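Local coordinates for amine Dehydrogenase (Pseudomonas putida, PDB 1JMX), which probably carries electrons through its two covalently bound c-type hemes, as the heme-bearing subunit of a quinohemoprotein amine dehydrogenase, at residues Leu287-Ala292 with Ile302-Ser307; Gly194-Val199 with Gly216-Gly221; Gly311-Gly316 with Val332-Arg337. One frame throughout, in Å; residues are numbered along the deposited sequence.

How the contacts relate
Contact 1 lies between the other two and touches both. Its centre is about 11 Å from that of contact 2, and the two join beta domains II and III through side chains: Gln290 OE1 meets Arg197 NE at 2.7 Å, and Gln290 NE2 meets Val196 O at 3.1 Å. With contact 3, centre about 10 Å away, it shares a sheet: strands 299-307 and 331-338 are neighbours, and Leu304 N lies 2.7 Å from Val332 O. Contacts 2 and 3 do not touch; their centres are about 18 Å apart and their nearest atoms about 6 Å. All three belong to beta domains away from both heme sites.

Contact 1 (Leu287-Ala292 with Ile302-Ser307); sequences LAVQPA and ITLVGS
Val289 and Leu304 form a non-hydrogen-bonded antiparallel pair whose side chains lie alongside each other on one face of the sheet. The Leu304 methyl CD1 settles against both branches of Val289, 3.7 Å from its CG1. That same CG1, anti to the backbone N (chi1 -167°), presses obliquely on Ile302 CG2 at 3.5 Å, a tight carbon pair. On the other face, the extended Gln290 side chain crosses Val305 obliquely, so that the Val305 methyl CG2 rests 3.7 Å from the amide carbon Gln290 CD. Thr303 CG2 approaches the carbonyl Gln290 O at 3.2 Å.

Four backbone hydrogen bonds hold these side chains in register. Val305 N gives a nearly straight bond to Ala288 O (2.9 Å), with the donor in the plane of the Ala288 carbonyl, and Gln290 N binds Thr303 O almost along the C=O axis (2.8 Å). Thr303 N meets Gln290 O from above the carbonyl plane, and so does Ala288 N at Val305 O, at a longer 3.3 Å. The peptide bond before Pro291 is cis, and the regular strand stops there; Pro291 CD still touches Ile302 CG1.

Further out, Val357 and Leu359 of strand 354-362 pack on Val289, and the buried Gln290 amide is satisfied across the domain boundary by Arg197 and the carbonyl of Val196. At the other end Leu287 and Ala288 both face Val305: a classic beta bulge in the hairpin of strands 285-295 and 299-307, within a domain consistent with the immunoglobulin-like E-set fold.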
loop_
_atom_site.group_PDB
_atom_site.type_symbol
_atom_site.label_atom_id
_atom_site.label_comp_id
_atom_site.label_asym_id
_atom_site.label_seq_id
_atom_site.Cartn_x
_atom_site.Cartn_y
_atom_site.Cartn_z
ATOM N N LEU A 287 -23.947 7.457 30.008
ATOM C CA LEU A 287 -23.291 7.181 28.733
ATOM C C LEU A 287 -23.825 7.855 27.476
ATOM O O LEU A 287 -23.082 8.553 26.786
ATOM C CB LEU A 287 -23.238 5.676 28.476
ATOM C CG LEU A 287 -22.161 4.838 29.157
ATOM C CD1 LEU A 287 -22.193 3.440 28.547
ATOM C CD2 LEU A 287 -20.790 5.476 28.942
ATOM N N ALA A 288 -25.091 7.606 27.148
ATOM C CA ALA A 288 -25.675 8.170 25.940
ATOM C C ALA A 288 -27.207 8.229 25.917
ATOM O O ALA A 288 -27.879 7.653 26.772
ATOM C CB ALA A 288 -25.174 7.380 24.731
ATOM N N VAL A 289 -27.732 8.980 24.949
ATOM C CA VAL A 289 -29.163 9.128 24.720
ATOM C C VAL A 289 -29.304 8.475 23.351
ATOM O O VAL A 289 -28.513 8.758 22.452
ATOM C CB VAL A 289 -29.581 10.622 24.586
ATOM C CG1 VAL A 289 -31.090 10.760 24.661
ATOM C CG2 VAL A 289 -28.922 11.465 25.647
ATOM N N GLN A 290 -30.272 7.581 23.190
ATOM C CA GLN A 290 -30.465 6.905 21.911
ATOM C C GLN A 290 -31.942 6.902 21.520
ATOM O O GLN A 290 -32.730 6.162 22.092
ATOM C CB GLN A 290 -29.952 5.458 21.991
ATOM C CG GLN A 290 -28.518 5.311 22.513
ATOM C CD GLN A 290 -28.009 3.879 22.459
ATOM O OE1 GLN A 290 -28.787 2.936 22.389
ATOM N NE2 GLN A 290 -26.694 3.717 22.475
ATOM N N PRO A 291 -32.332 7.706 20.515
ATOM C CA PRO A 291 -31.539 8.630 19.693
ATOM C C PRO A 291 -31.124 9.864 20.467
ATOM O O PRO A 291 -31.650 10.134 21.546
ATOM C CB PRO A 291 -32.512 9.028 18.582
ATOM C CG PRO A 291 -33.512 7.905 18.555
ATOM C CD PRO A 291 -33.713 7.633 20.008
ATOM N N ALA A 292 -30.209 10.630 19.878
ATOM C CA ALA A 292 -29.715 11.855 20.487
ATOM C C ALA A 292 -30.352 13.093 19.851
ATOM O O ALA A 292 -29.795 14.188 19.905
ATOM C CB ALA A 292 -28.201 11.919 20.376
ATOM N N ILE A 302 -37.175 7.249 23.343
ATOM C CA ILE A 302 -35.792 7.528 23.665
ATOM C C ILE A 302 -35.350 6.645 24.818
ATOM O O ILE A 302 -36.093 6.423 25.770
ATOM C CB ILE A 302 -35.598 8.992 24.055
ATOM C CG1 ILE A 302 -35.900 9.888 22.862
ATOM C CG2 ILE A 302 -34.187 9.233 24.538
ATOM C CD1 ILE A 302 -35.648 11.357 23.130
ATOM N N THR A 303 -34.137 6.122 24.715
ATOM C CA THR A 303 -33.592 5.284 25.762
ATOM C C THR A 303 -32.250 5.839 26.236
ATOM O O THR A 303 -31.435 6.290 25.442
ATOM C CB THR A 303 -33.496 3.803 25.327
ATOM O OG1 THR A 303 -32.224 3.263 25.708
ATOM C CG2 THR A 303 -33.716 3.643 23.834
ATOM N N LEU A 304 -32.094 5.915 27.552
ATOM C CA LEU A 304 -30.879 6.418 28.177
ATOM C C LEU A 304 -30.018 5.241 28.606
ATOM O O LEU A 304 -30.515 4.263 29.166
ATOM C CB LEU A 304 -31.215 7.299 29.386
ATOM C CG LEU A 304 -31.886 8.659 29.140
ATOM C CD1 LEU A 304 -31.030 9.493 28.189
ATOM C CD2 LEU A 304 -33.289 8.479 28.576
ATOM N N VAL A 305 -28.729 5.323 28.304
ATOM C CA VAL A 305 -27.788 4.262 28.644
ATOM C C VAL A 305 -26.833 4.817 29.683
ATOM O O VAL A 305 -26.464 5.995 29.624
ATOM C CB VAL A 305 -26.983 3.807 27.394
ATOM C CG1 VAL A 305 -26.237 2.513 27.683
ATOM C CG2 VAL A 305 -27.908 3.640 26.200
ATOM N N GLY A 306 -26.463 3.991 30.658
ATOM C CA GLY A 306 -25.549 4.461 31.678
ATOM C C GLY A 306 -25.326 3.506 32.822
ATOM O O GLY A 306 -25.721 2.342 32.771
ATOM N N SER A 307 -24.663 4.012 33.854
ATOM C CA SER A 307 -24.369 3.229 35.039
ATOM C C SER A 307 -24.842 3.969 36.289
ATOM O O SER A 307 -24.564 5.157 36.460
ATOM C CB SER A 307 -22.865 2.952 35.119
ATOM O OG SER A 307 -22.540 2.191 36.272
#

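Contact 2 (Gly194-Val199 with Gly216-Gly221); sequences GDVRGV and GAYADG
Arg197 and Ala217 satisfy each other's backbone N-H and C=O. Both bonds measure 3.1 Å, Arg197 N to Ala217 O and Ala217 N to Arg197 O, and in each the donor comes nearly along the carbonyl axis. Asp195 O accepts Ala219 N (2.9 Å) from 46° above its carbonyl plane, and the same oxygen is approached by Tyr218 CA at 3.0 Å in a CA-H...O contact. Tyr218 O in turn takes Gly221 N, closing a type I beta turn. Asp220 OD2 accepts a hydrogen bond from Thr222 N just beyond.

The pairing belongs to the hairpin of strands 194-204 and 209-218, the second and third strands of an eight-stranded antiparallel barrel in which strands follow one another in chain order. Here the strands close in: Gly198 CA and Gly216 CA are 3.8 Å apart, a separation at which a CB on either residue would clash.

On the face carrying Val196 and Tyr218, the methyl Val196 CG2, anti to the backbone N, stands 4.0 Å over the centroid of the Tyr218 ring in a CH-pi contact. Gly194 O lies at the edge of that ring, in plane, and Lys193 adds a cation-pi contact.

On the other face, Arg197 has CG in the crowded position between N and C (chi1 85°), and bends at chi2 and chi3 bring the guanidinium face over Ala219 CA, with NH2 3.8 Å from that carbon. The bonds of Arg197 NE and Val196 O to Gln290 tie this hairpin to the next domain, and Gly216 N donates to Asn225 OD1.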
loop_
_atom_site.group_PDB
_atom_site.type_symbol
_atom_site.label_atom_id
_atom_site.label_comp_id
_atom_site.label_asym_id
_atom_site.label_seq_id
_atom_site.Cartn_x
_atom_site.Cartn_y
_atom_site.Cartn_z
ATOM N N GLY A 194 -26.643 1.336 13.128
ATOM C CA GLY A 194 -27.309 2.018 14.215
ATOM C C GLY A 194 -26.725 1.826 15.593
ATOM O O GLY A 194 -25.723 1.134 15.775
ATOM N N ASP A 195 -27.400 2.431 16.568
ATOM C CA ASP A 195 -27.001 2.380 17.965
ATOM C C ASP A 195 -27.081 0.990 18.559
ATOM O O ASP A 195 -27.805 0.132 18.074
ATOM C CB ASP A 195 -27.847 3.347 18.797
ATOM C CG ASP A 195 -27.497 4.800 18.544
ATOM O OD1 ASP A 195 -28.398 5.664 18.626
ATOM O OD2 ASP A 195 -26.314 5.092 18.274
ATOM N N VAL A 196 -26.299 0.784 19.609
ATOM C CA VAL A 196 -26.240 -0.484 20.310
ATOM C C VAL A 196 -26.015 -0.148 21.782
ATOM O O VAL A 196 -25.400 0.869 22.111
ATOM C CB VAL A 196 -25.081 -1.378 19.760
ATOM C CG1 VAL A 196 -23.736 -0.855 20.198
ATOM C CG2 VAL A 196 -25.258 -2.816 20.192
ATOM N N ARG A 197 -26.576 -0.969 22.662
ATOM C CA ARG A 197 -26.433 -0.762 24.098
ATOM C C ARG A 197 -26.648 -2.078 24.813
ATOM O O ARG A 197 -27.334 -2.962 24.306
ATOM C CB ARG A 197 -27.430 0.284 24.614
ATOM C CG ARG A 197 -28.826 -0.248 24.973
ATOM C CD ARG A 197 -29.688 -0.535 23.762
ATOM N NE ARG A 197 -30.115 0.691 23.098
ATOM C CZ ARG A 197 -31.300 0.856 22.515
ATOM N NH1 ARG A 197 -32.194 -0.130 22.516
ATOM N NH2 ARG A 197 -31.588 1.998 21.902
ATOM N N GLY A 198 -26.051 -2.204 25.991
ATOM C CA GLY A 198 -26.201 -3.426 26.754
ATOM C C GLY A 198 -25.270 -3.497 27.945
ATOM O O GLY A 198 -24.765 -2.482 28.426
ATOM N N VAL A 199 -25.042 -4.715 28.419
ATOM C CA VAL A 199 -24.172 -4.952 29.560
ATOM C C VAL A 199 -23.169 -6.049 29.244
ATOM O O VAL A 199 -23.508 -7.100 28.711
ATOM C CB VAL A 199 -24.986 -5.323 30.840
ATOM C CG1 VAL A 199 -24.044 -5.670 31.992
ATOM C CG2 VAL A 199 -25.869 -4.155 31.250
ATOM N N GLY A 216 -27.108 -7.392 24.943
ATOM C CA GLY A 216 -27.727 -6.149 24.529
ATOM C C GLY A 216 -28.466 -6.257 23.215
ATOM O O GLY A 216 -28.888 -7.340 22.810
ATOM N N ALA A 217 -28.634 -5.123 22.549
ATOM C CA ALA A 217 -29.325 -5.089 21.269
ATOM C C ALA A 217 -29.088 -3.757 20.602
ATOM O O ALA A 217 -28.594 -2.817 21.227
ATOM C CB ALA A 217 -30.823 -5.302 21.472
ATOM N N TYR A 218 -29.407 -3.696 19.313
ATOM C CA TYR A 218 -29.282 -2.467 18.544
ATOM C C TYR A 218 -30.590 -1.716 18.712
ATOM O O TYR A 218 -31.574 -2.278 19.204
ATOM C CB TYR A 218 -29.049 -2.772 17.070
ATOM C CG TYR A 218 -27.650 -3.244 16.749
ATOM C CD1 TYR A 218 -26.674 -2.341 16.328
ATOM C CD2 TYR A 218 -27.313 -4.594 16.821
ATOM C CE1 TYR A 218 -25.400 -2.768 15.981
ATOM C CE2 TYR A 218 -26.044 -5.035 16.471
ATOM C CZ TYR A 218 -25.091 -4.116 16.053
ATOM O OH TYR A 218 -23.827 -4.547 15.708
ATOM N N ALA A 219 -30.600 -0.449 18.312
ATOM C CA ALA A 219 -31.793 0.372 18.425
ATOM C C ALA A 219 -32.940 -0.173 17.572
ATOM O O ALA A 219 -34.112 0.056 17.891
ATOM C CB ALA A 219 -31.482 1.805 18.039
ATOM N N ASP A 220 -32.607 -0.932 16.526
ATOM C CA ASP A 220 -33.622 -1.499 15.636
ATOM C C ASP A 220 -34.200 -2.849 16.092
ATOM O O ASP A 220 -34.989 -3.474 15.371
ATOM C CB ASP A 220 -33.074 -1.621 14.209
ATOM C CG ASP A 220 -32.014 -2.692 14.076
ATOM O OD1 ASP A 220 -31.624 -3.010 12.931
ATOM O OD2 ASP A 220 -31.568 -3.216 15.115
ATOM N N GLY A 221 -33.774 -3.322 17.259
ATOM C CA GLY A 221 -34.288 -4.583 17.772
ATOM C C GLY A 221 -33.471 -5.837 17.501
ATOM O O GLY A 221 -33.799 -6.904 18.034
#

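Contact 3 (Gly311-Gly316 with Val332-Arg337); sequences GKPDLG and VRLKAR
Leu334 carries this wholly apolar contact by spreading its two methyls over two partners. Its CG sits in the crowded position between the backbone N and the carbonyl carbon (chi1 49°), with chi2 at 87°. From there the side chain slides past the Pro313 ring, running in the opposite direction, with Leu334 CD2 3.8 Å from Pro313 CB, while Leu334 CD1 meets Leu315 CD1 tip to tip at 3.9 Å.

Leu315 has CG anti to its carbonyl carbon and an extended chi2 (-171°), which carries CD1 across to the other strand, where it also reaches Ala336 CB at 4.0 Å. The Pro313 ring crosses Val332 obliquely: Pro313 CG lies 4.0 Å from Val332 CG1, the branch anti to the backbone N.

The backbones stay well apart, the Pro313 and Val332 CA atoms being 8.5 Å from each other, so the segments pack through side chains, as in the core between the layers of a beta-sandwich, consistent with an immunoglobulin-like E-set domain. Strand 313-314 pairs instead with strand 345-351, through Asp314 and Ala350. Strand 331-338 runs between 299-307 and 319-327, where Ile302, Leu304 and Val321 extend the apolar layer around Leu334.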
loop_
_atom_site.group_PDB
_atom_site.type_symbol
_atom_site.label_atom_id
_atom_site.label_comp_id
_atom_site.label_asym_id
_atom_site.label_seq_id
_atom_site.Cartn_x
_atom_site.Cartn_y
_atom_site.Cartn_z
ATOM N N GLY A 311 -33.356 8.223 39.626
ATOM C CA GLY A 311 -33.962 9.533 39.617
ATOM C C GLY A 311 -34.967 9.657 38.505
ATOM O O GLY A 311 -35.330 8.683 37.841
ATOM N N LYS A 312 -35.421 10.883 38.305
ATOM C CA LYS A 312 -36.402 11.155 37.279
ATOM C C LYS A 312 -35.710 11.807 36.093
ATOM O O LYS A 312 -34.914 12.741 36.258
ATOM C CB LYS A 312 -37.493 12.069 37.844
ATOM C CG LYS A 312 -38.619 12.366 36.880
ATOM C CD LYS A 312 -38.973 13.849 36.925
ATOM C CE LYS A 312 -37.764 14.723 36.559
ATOM N NZ LYS A 312 -38.111 16.178 36.417
ATOM N N PRO A 313 -35.978 11.299 34.881
ATOM C CA PRO A 313 -35.382 11.834 33.654
ATOM C C PRO A 313 -35.951 13.186 33.243
ATOM O O PRO A 313 -37.175 13.373 33.183
ATOM C CB PRO A 313 -35.750 10.781 32.600
ATOM C CG PRO A 313 -35.997 9.538 33.389
ATOM C CD PRO A 313 -36.717 10.057 34.600
ATOM N N ASP A 314 -35.063 14.153 33.045
ATOM C CA ASP A 314 -35.485 15.445 32.558
ATOM C C ASP A 314 -34.710 15.635 31.266
ATOM O O ASP A 314 -33.476 15.591 31.257
ATOM C CB ASP A 314 -35.172 16.574 33.527
ATOM C CG ASP A 314 -35.828 17.891 33.106
ATOM O OD1 ASP A 314 -35.454 18.955 33.648
ATOM O OD2 ASP A 314 -36.723 17.866 32.226
ATOM N N LEU A 315 -35.446 15.802 30.172
ATOM C CA LEU A 315 -34.836 15.974 28.860
ATOM C C LEU A 315 -34.735 17.417 28.382
ATOM O O LEU A 315 -34.491 17.649 27.202
ATOM C CB LEU A 315 -35.588 15.145 27.820
ATOM C CG LEU A 315 -35.811 13.666 28.131
ATOM C CD1 LEU A 315 -36.372 12.988 26.885
ATOM C CD2 LEU A 315 -34.507 13.001 28.582
ATOM N N GLY A 316 -34.942 18.378 29.280
ATOM C CA GLY A 316 -34.848 19.785 28.911
ATOM C C GLY A 316 -36.125 20.492 28.470
ATOM O O GLY A 316 -37.160 19.868 28.242
ATOM N N VAL A 332 -32.782 3.193 30.723
ATOM C CA VAL A 332 -34.064 3.834 30.981
ATOM C C VAL A 332 -34.758 4.101 29.647
ATOM O O VAL A 332 -34.265 4.874 28.839
ATOM C CB VAL A 332 -33.885 5.166 31.764
ATOM C CG1 VAL A 332 -35.238 5.835 32.007
ATOM C CG2 VAL A 332 -33.186 4.899 33.101
ATOM N N ARG A 333 -35.849 3.387 29.385
ATOM C CA ARG A 333 -36.613 3.568 28.148
ATOM C C ARG A 333 -37.838 4.437 28.397
ATOM O O ARG A 333 -38.581 4.223 29.361
ATOM C CB ARG A 333 -37.056 2.230 27.583
ATOM C CG ARG A 333 -35.939 1.424 26.988
ATOM C CD ARG A 333 -36.448 0.074 26.578
ATOM N NE ARG A 333 -37.708 0.205 25.851
ATOM C CZ ARG A 333 -38.790 -0.541 26.082
ATOM N NH1 ARG A 333 -38.773 -1.483 27.030
ATOM N NH2 ARG A 333 -39.892 -0.351 25.355
ATOM N N LEU A 334 -38.059 5.408 27.521
ATOM C CA LEU A 334 -39.190 6.301 27.682
ATOM C C LEU A 334 -39.759 6.807 26.377
ATOM O O LEU A 334 -39.147 6.690 25.314
ATOM C CB LEU A 334 -38.814 7.476 28.593
ATOM C CG LEU A 334 -37.514 8.237 28.305
ATOM C CD1 LEU A 334 -37.752 9.349 27.279
ATOM C CD2 LEU A 334 -36.989 8.834 29.601
ATOM N N LYS A 335 -40.984 7.296 26.459
ATOM C CA LYS A 335 -41.647 7.857 25.301
ATOM C C LYS A 335 -41.552 9.345 25.560
ATOM O O LYS A 335 -41.780 9.795 26.685
ATOM C CB LYS A 335 -43.112 7.432 25.257
ATOM C CG LYS A 335 -43.731 7.605 23.896
ATOM C CD LYS A 335 -43.269 6.504 22.957
ATOM C CE LYS A 335 -43.846 5.145 23.376
ATOM N NZ LYS A 335 -43.463 4.044 22.431
ATOM N N ALA A 336 -41.147 10.103 24.553
ATOM C CA ALA A 336 -41.027 11.537 24.732
ATOM C C ALA A 336 -41.774 12.247 23.635
ATOM O O ALA A 336 -42.075 11.667 22.588
ATOM C CB ALA A 336 -39.572 11.956 24.734
ATOM N N ARG A 337 -42.066 13.515 23.880
ATOM C CA ARG A 337 -42.784 14.326 22.914
ATOM C C ARG A 337 -42.269 15.737 23.037
ATOM O O ARG A 337 -42.193 16.267 24.130
ATOM C CB ARG A 337 -44.289 14.312 23.214
ATOM C CG ARG A 337 -45.150 14.955 22.137
ATOM C CD ARG A 337 -46.615 15.017 22.565
ATOM N NE ARG A 337 -47.085 13.736 23.102
ATOM C CZ ARG A 337 -47.668 13.591 24.294
ATOM N NH1 ARG A 337 -47.863 14.646 25.083
ATOM N NH2 ARG A 337 -48.044 12.387 24.708
#